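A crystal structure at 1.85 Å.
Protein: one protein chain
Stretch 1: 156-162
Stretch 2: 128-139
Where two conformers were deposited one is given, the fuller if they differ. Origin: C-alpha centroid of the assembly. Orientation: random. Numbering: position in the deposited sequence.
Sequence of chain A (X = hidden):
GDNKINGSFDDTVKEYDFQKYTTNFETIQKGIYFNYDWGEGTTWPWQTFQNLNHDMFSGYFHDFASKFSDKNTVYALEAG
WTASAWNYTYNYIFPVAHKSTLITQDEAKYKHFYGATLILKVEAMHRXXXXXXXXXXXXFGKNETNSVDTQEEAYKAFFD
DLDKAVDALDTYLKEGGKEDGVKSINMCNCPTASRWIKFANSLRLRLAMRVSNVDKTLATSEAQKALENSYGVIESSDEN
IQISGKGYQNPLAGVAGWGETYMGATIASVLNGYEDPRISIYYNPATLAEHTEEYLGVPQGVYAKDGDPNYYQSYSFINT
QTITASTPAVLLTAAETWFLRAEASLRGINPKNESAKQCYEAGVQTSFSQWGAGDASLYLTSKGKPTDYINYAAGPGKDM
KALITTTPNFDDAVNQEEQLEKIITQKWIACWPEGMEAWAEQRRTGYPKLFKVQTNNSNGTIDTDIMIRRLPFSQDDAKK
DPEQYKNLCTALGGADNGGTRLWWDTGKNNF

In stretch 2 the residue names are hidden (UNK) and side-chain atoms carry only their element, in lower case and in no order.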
ATOM      1  N   LYS A 156      14.101  -6.435   9.659  1.00 14.62           N
ATOM      2  CA  LYS A 156      14.407  -7.421  10.674  1.00 14.97           C
ATOM      3  C   LYS A 156      13.675  -7.061  11.974  1.00 15.15           C
ATOM      4  O   LYS A 156      13.143  -7.934  12.641  1.00 12.13           O
ATOM      5  CB  LYS A 156      15.921  -7.555  10.863  1.00 15.69           C
ATOM      6  CG  LYS A 156      16.548  -8.304   9.669  1.00 30.28           C
ATOM      7  CD  LYS A 156      18.051  -8.551   9.793  1.00 41.53           C
ATOM      8  CE  LYS A 156      18.555  -9.327   8.563  1.00 47.35           C
ATOM      9  NZ  LYS A 156      20.029  -9.557   8.592  1.00 52.02           N
ATOM     10  N   ALA A 157      13.643  -5.781  12.336  1.00 13.80           N
ATOM     11  CA  ALA A 157      12.907  -5.389  13.549  1.00 14.47           C
ATOM     12  C   ALA A 157      11.397  -5.675  13.385  1.00 13.89           C
ATOM     13  O   ALA A 157      10.735  -6.114  14.341  1.00 13.95           O
ATOM     14  CB  ALA A 157      13.168  -3.915  13.900  1.00 14.84           C
ATOM     15  N   PHE A 158      10.853  -5.468  12.185  1.00 12.54           N
ATOM     16  CA  PHE A 158       9.436  -5.784  11.948  1.00 11.78           C
ATOM     17  C   PHE A 158       9.161  -7.262  12.194  1.00 13.71           C
ATOM     18  O   PHE A 158       8.184  -7.615  12.864  1.00 13.26           O
ATOM     19  CB  PHE A 158       8.981  -5.474  10.529  1.00 11.75           C
ATOM     20  CG  PHE A 158       9.097  -4.055  10.122  1.00 12.17           C
ATOM     21  CD1 PHE A 158       9.028  -3.018  11.028  1.00 12.74           C
ATOM     22  CD2 PHE A 158       9.201  -3.747   8.772  1.00 12.66           C
ATOM     23  CE1 PHE A 158       9.126  -1.713  10.600  1.00 13.57           C
ATOM     24  CE2 PHE A 158       9.284  -2.464   8.361  1.00 13.14           C
ATOM     25  CZ  PHE A 158       9.247  -1.436   9.284  1.00 12.38           C
ATOM     26  N   PHE A 159      10.005  -8.137  11.647  1.00 13.08           N
ATOM     27  CA  PHE A 159       9.796  -9.571  11.829  1.00 12.62           C
ATOM     28  C   PHE A 159       9.916  -9.958  13.288  1.00 14.32           C
ATOM     29  O   PHE A 159       9.148 -10.803  13.761  1.00 15.80           O
ATOM     30  CB  PHE A 159      10.759 -10.405  10.985  1.00 12.90           C
ATOM     31  CG  PHE A 159      10.511 -10.325   9.487  1.00 13.58           C
ATOM     32  CD1 PHE A 159       9.289 -10.698   8.935  1.00 14.23           C
ATOM     33  CD2 PHE A 159      11.532  -9.917   8.629  1.00 13.97           C
ATOM     34  CE1 PHE A 159       9.074 -10.617   7.553  1.00 11.41           C
ATOM     35  CE2 PHE A 159      11.349  -9.857   7.268  1.00 13.64           C
ATOM     36  CZ  PHE A 159      10.102 -10.193   6.711  1.00 12.11           C
ATOM     37  N   ASP A 160      10.874  -9.352  14.005  1.00 15.59           N
ATOM     38  CA  ASP A 160      11.027  -9.543  15.464  0.50 15.91           C
ATOM     39  C   ASP A 160       9.766  -9.088  16.229  1.00 16.18           C
ATOM     40  O   ASP A 160       9.288  -9.761  17.140  1.00 15.51           O
ATOM     41  CB  ASP A 160      12.231  -8.752  15.993  0.50 15.91           C
ATOM     42  CG  ASP A 160      13.581  -9.383  15.628  0.50 20.14           C
ATOM     43  OD1 ASP A 160      13.640 -10.586  15.304  0.50 16.28           O
ATOM     44  OD2 ASP A 160      14.591  -8.655  15.685  0.50 16.06           O
ATOM     45  N   ASP A 161       9.241  -7.918  15.867  1.00 13.45           N
ATOM     46  CA  ASP A 161       8.027  -7.413  16.525  1.00 14.43           C
ATOM     47  C   ASP A 161       6.811  -8.292  16.245  1.00 14.34           C
ATOM     48  O   ASP A 161       5.981  -8.522  17.120  1.00 14.08           O
ATOM     49  CB  ASP A 161       7.724  -5.968  16.123  1.00 14.52           C
ATOM     50  CG  ASP A 161       8.578  -4.949  16.868  1.00 20.02           C
ATOM     51  OD1 ASP A 161       9.127  -5.286  17.937  1.00 17.78           O
ATOM     52  OD2 ASP A 161       8.681  -3.808  16.376  1.00 20.63           O
ATOM     53  N   LEU A 162       6.694  -8.796  15.023  1.00 14.95           N
ATOM     54  CA  LEU A 162       5.622  -9.714  14.726  1.00 14.24           C
ATOM     55  C   LEU A 162       5.777 -11.015  15.504  1.00 15.21           C
ATOM     56  O   LEU A 162       4.781 -11.589  15.940  1.00 15.72           O
ATOM     57  CB  LEU A 162       5.496  -9.961  13.213  1.00 11.66           C
ATOM     58  CG  LEU A 162       5.027  -8.758  12.408  1.00 13.85           C
ATOM     59  CD1 LEU A 162       4.991  -9.124  10.885  1.00 15.90           C
ATOM     60  CD2 LEU A 162       3.677  -8.205  12.864  1.00 12.17           C
ATOM     61  N   UNK A 128       6.194   3.406   5.812  1.00 15.14           N
ATOM     62  CA  UNK A 128       7.155   4.519   5.819  1.00 13.23           C
ATOM     63  C   UNK A 128       8.525   4.096   5.269  1.00 13.18           C
ATOM     64  O   UNK A 128       9.080   4.791   4.425  1.00 13.20           O
ATOM     65  c   UNK A 128       5.897   5.570   7.771  1.00 16.44           C
ATOM     66  c   UNK A 128       5.144   6.567   6.853  1.00  9.86           C
ATOM     67  c   UNK A 128       8.289   6.294   7.266  1.00 12.56           C
ATOM     68  c   UNK A 128       7.286   5.137   7.250  1.00 13.77           C
ATOM     69  N   UNK A 129       9.077   2.970   5.725  1.00 13.51           N
ATOM     70  CA  UNK A 129      10.334   2.515   5.147  1.00 14.38           C
ATOM     71  C   UNK A 129      10.145   2.217   3.677  1.00 11.96           C
ATOM     72  O   UNK A 129      11.048   2.470   2.896  1.00 12.73           O
ATOM     73  c   UNK A 129      10.116   0.077   5.855  1.00 14.02           C
ATOM     74  o   UNK A 129      12.241   0.988   5.175  1.00 12.17           O
ATOM     75  c   UNK A 129      11.011   1.298   5.864  1.00 11.65           C
ATOM     76  N   UNK A 130       8.993   1.695   3.288  1.00 12.71           N
ATOM     77  CA  UNK A 130       8.778   1.399   1.857  1.00 13.72           C
ATOM     78  C   UNK A 130       8.697   2.683   0.988  1.00 13.47           C
ATOM     79  O   UNK A 130       8.867   2.629  -0.237  1.00 11.71           O
ATOM     80  c   UNK A 130       7.528   0.527   1.656  1.00 11.67           C
ATOM     81  c   UNK A 130       7.706  -0.896   2.152  1.00 13.34           C
ATOM     82  o   UNK A 130       6.673  -1.600   2.213  1.00 16.20           O
ATOM     83  o   UNK A 130       8.853  -1.311   2.508  1.00 12.50           O
ATOM     84  N   UNK A 131       8.427   3.820   1.634  1.00 12.58           N
ATOM     85  CA  UNK A 131       8.413   5.112   0.965  1.00 12.20           C
ATOM     86  C   UNK A 131       9.830   5.712   0.840  1.00 13.51           C
ATOM     87  O   UNK A 131      10.219   6.123  -0.232  1.00 13.25           O
ATOM     88  o   UNK A 131       6.153   5.547   1.729  1.00 11.45           O
ATOM     89  c   UNK A 131       7.473   7.461   1.067  1.00 10.72           C
ATOM     90  c   UNK A 131       7.481   6.083   1.720  1.00 11.99           C
ATOM     91  N   UNK A 132      10.601   5.716   1.933  1.00 13.16           N
ATOM     92  CA  UNK A 132      11.840   6.494   2.032  1.00 12.17           C
ATOM     93  C   UNK A 132      13.109   5.656   2.079  1.00 11.84           C
ATOM     94  O   UNK A 132      14.186   6.152   1.764  1.00 13.17           O
ATOM     95  c   UNK A 132      11.800   7.388   3.297  1.00 14.37           C
ATOM     96  c   UNK A 132      10.620   8.341   3.337  1.00 11.23           C
ATOM     97  c   UNK A 132       8.438  10.105   3.377  1.00 13.27           C
ATOM     98  c   UNK A 132       8.401   8.930   4.122  1.00 10.08           C
ATOM     99  c   UNK A 132      10.626   9.513   2.578  1.00 12.51           C
ATOM    100  c   UNK A 132       9.499   8.071   4.117  1.00 13.84           C
ATOM    101  c   UNK A 132       9.533  10.396   2.584  1.00 14.46           C
ATOM    102  o   UNK A 132       7.368  10.955   3.378  1.00 12.40           O
ATOM    103  N   UNK A 133      13.000   4.418   2.531  1.00 12.59           N
ATOM    104  CA  UNK A 133      14.155   3.597   2.832  1.00 13.23           C
ATOM    105  C   UNK A 133      14.486   3.572   4.308  1.00 12.12           C
ATOM    106  O   UNK A 133      13.699   3.106   5.127  1.00 14.69           O
ATOM    107  N   UNK A 134      15.660   4.091   4.671  1.00 12.46           N
ATOM    108  CA  UNK A 134      16.003   4.159   6.079  1.00 13.78           C
ATOM    109  C   UNK A 134      14.957   4.929   6.903  1.00 12.88           C
ATOM    110  O   UNK A 134      14.381   5.925   6.442  1.00 13.97           O
ATOM    111  c   UNK A 134      17.955   4.550   4.713  1.00 12.06           C
ATOM    112  c   UNK A 134      16.788   4.438   3.783  1.00 14.64           C
ATOM    113  c   UNK A 134      17.351   4.885   6.079  1.00 12.95           C
ATOM    114  N   UNK A 135      14.716   4.462   8.117  1.00 14.37           N
ATOM    115  CA  UNK A 135      13.795   5.163   9.014  1.00 13.84           C
ATOM    116  C   UNK A 135      14.315   5.100  10.434  1.00 13.98           C
ATOM    117  O   UNK A 135      15.292   4.402  10.725  1.00 14.08           O
ATOM    118  c   UNK A 135      12.344   3.096   9.438  1.00 13.76           C
ATOM    119  c   UNK A 135      10.884   2.534   9.733  1.00 15.35           C
ATOM    120  c   UNK A 135      11.756   4.687   7.512  1.00 11.99           C
ATOM    121  c   UNK A 135      12.369   4.559   8.961  1.00 13.65           C
ATOM    122  N   UNK A 136      13.655   5.825  11.328  1.00 13.29           N
ATOM    123  CA  UNK A 136      13.865   5.661  12.750  1.00 12.87           C
ATOM    124  C   UNK A 136      12.825   4.659  13.263  1.00 14.70           C
ATOM    125  O   UNK A 136      11.603   4.902  13.152  1.00 16.58           O
ATOM    126  c   UNK A 136      14.823   7.992  13.044  1.00 16.07           C
ATOM    127  c   UNK A 136      13.896   6.768  15.014  1.00 15.71           C
ATOM    128  c   UNK A 136      13.754   7.005  13.517  1.00 15.99           C
ATOM    129  N   UNK A 137      13.291   3.531  13.807  1.00 14.76           N
ATOM    130  CA  UNK A 137      12.380   2.492  14.283  1.00 15.23           C
ATOM    131  C   UNK A 137      12.925   1.758  15.486  1.00 16.98           C
ATOM    132  O   UNK A 137      12.507   2.041  16.629  1.00 16.89           O
ATOM    133  c   UNK A 137      10.908   0.573  13.511  1.00 14.56           C
ATOM    134  c   UNK A 137      11.190  -0.734  13.881  1.00 18.09           C
ATOM    135  c   UNK A 137       8.855  -1.180  14.247  1.00 14.49           C
ATOM    136  c   UNK A 137       9.582   0.980  13.502  1.00 14.55           C
ATOM    137  c   UNK A 137      10.168  -1.617  14.248  1.00 16.33           C
ATOM    138  c   UNK A 137      12.004   1.532  13.145  1.00 15.68           C
ATOM    139  o   UNK A 137       7.835  -2.023  14.593  1.00 14.82           O
ATOM    140  c   UNK A 137       8.559   0.115  13.898  1.00 14.18           C
ATOM    141  N   UNK A 138      13.879   0.845  15.279  1.00 18.26           N
ATOM    142  CA  UNK A 138      14.332  -0.006  16.401  1.00 18.12           C
ATOM    143  C   UNK A 138      14.984   0.816  17.502  1.00 21.28           C
ATOM    144  O   UNK A 138      14.985   0.415  18.675  1.00 21.03           O
ATOM    145  c   UNK A 138      15.282  -1.120  15.917  1.00 20.59           C
ATOM    146  o   UNK A 138      16.561  -0.598  15.630  1.00 17.35           O
ATOM    147  N   UNK A 139      15.511   1.986  17.161  1.00 21.46           N
ATOM    148  CA  UNK A 139      16.185   2.810  18.164  1.00 22.81           C
ATOM    149  C   UNK A 139      15.345   3.995  18.675  1.00 23.90           C
ATOM    150  O   UNK A 139      15.833   4.815  19.440  1.00 24.47           O
ATOM    151  c   UNK A 139      17.534   3.260  17.633  1.00 21.71           C
ATOM    152  c   UNK A 139      19.828   2.398  16.859  1.00 26.05           C
ATOM    153  n   UNK A 139      21.158   2.979  14.734  1.00 22.38           N
ATOM    154  c   UNK A 139      18.449   2.045  17.398  1.00 26.69           C
ATOM    155  c   UNK A 139      19.780   2.724  15.374  1.00 25.61           C
TER

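Position 128 has four side-chain carbons, forked at the first, with one arm two carbons long: isoleucine, I128. Its end leads away from stretch 1. Position 129 has one carbon carrying an oxygen and a carbon, and the carbon branch lies against the F158 ring: threonine. T129 uses both branches: CG2 lies 3.7 Å from F158 CE2, at the edge of the phenyl ring, while OG1 donates to the backbone O of position 133 at 2.6 Å. A small beta-branched residue thus packs against an aromatic ring and ties down the helix end.

Position 130 shows two carbons, the second carrying two oxygens, and is D130; buried and without contact to stretch 1, its carboxylate has hydrogen-bond partners outside the two stretches. Position 131 repeats the pattern of one carbon bearing an oxygen and a carbon. T131 is out of reach; its hydroxyl bonds a residue flanking one of the stretches. At 132 a single carbon leads to a six-carbon ring bearing an oxygen: Y132, turned elsewhere, its hydroxyl satisfied there.

Position 133 has no side-chain atoms and is glycine. This is the first residue past the helix, and G133 has phi 99° and psi -116°; a CB would be jammed against the carbonyl O of Y132. Position 134 has three carbons closing a ring onto the backbone N, hence P134, whose fixed phi suits the extended chain leaving the turn.

Position 135 has four carbons, forked at the first with one longer arm, and one carbon nears the F158 ring: I135. Its CD1 approaches F158 CZ at 4.3 Å, a light apolar contact. Position 136, with one carbon carrying two more, is V136, an apolar branched chain suited to burial, out of reach of stretch 1.

Position 137 has one carbon, then a six-carbon ring that touches A157 and F158 and bears an oxygen reaching a carboxylate of stretch 1: tyrosine. Y137 OH donates to D161 OD2 at 2.7 Å, a bond phenylalanine could not make. Its CD2 lies 3.7 Å from A157 CB, and its face receives the edge of F158. Position 138 has one carbon, packed on A157, then one oxygen: S138. Its CB sits 4.0 Å from A157 CB, close packing that suits two small residues. Position 139, four carbons in a row ending in nitrogen, is K139, clear of stretch 1; its amine suits a partly exposed site and is hydrogen-bonded elsewhere in the structure.

The contact centres on Y137. The F158 and Y137 rings meet edge-to-face, centroids 4.9 Å apart and planes at 80°, while A157 and D161, one helical turn apart, both approach the tyrosine edge. Apolar packing predominates; the single hydrogen bond across the stretches anchors the hydroxyl.

Stretch 2, residues 128-139: ITDTYGPIVYSK
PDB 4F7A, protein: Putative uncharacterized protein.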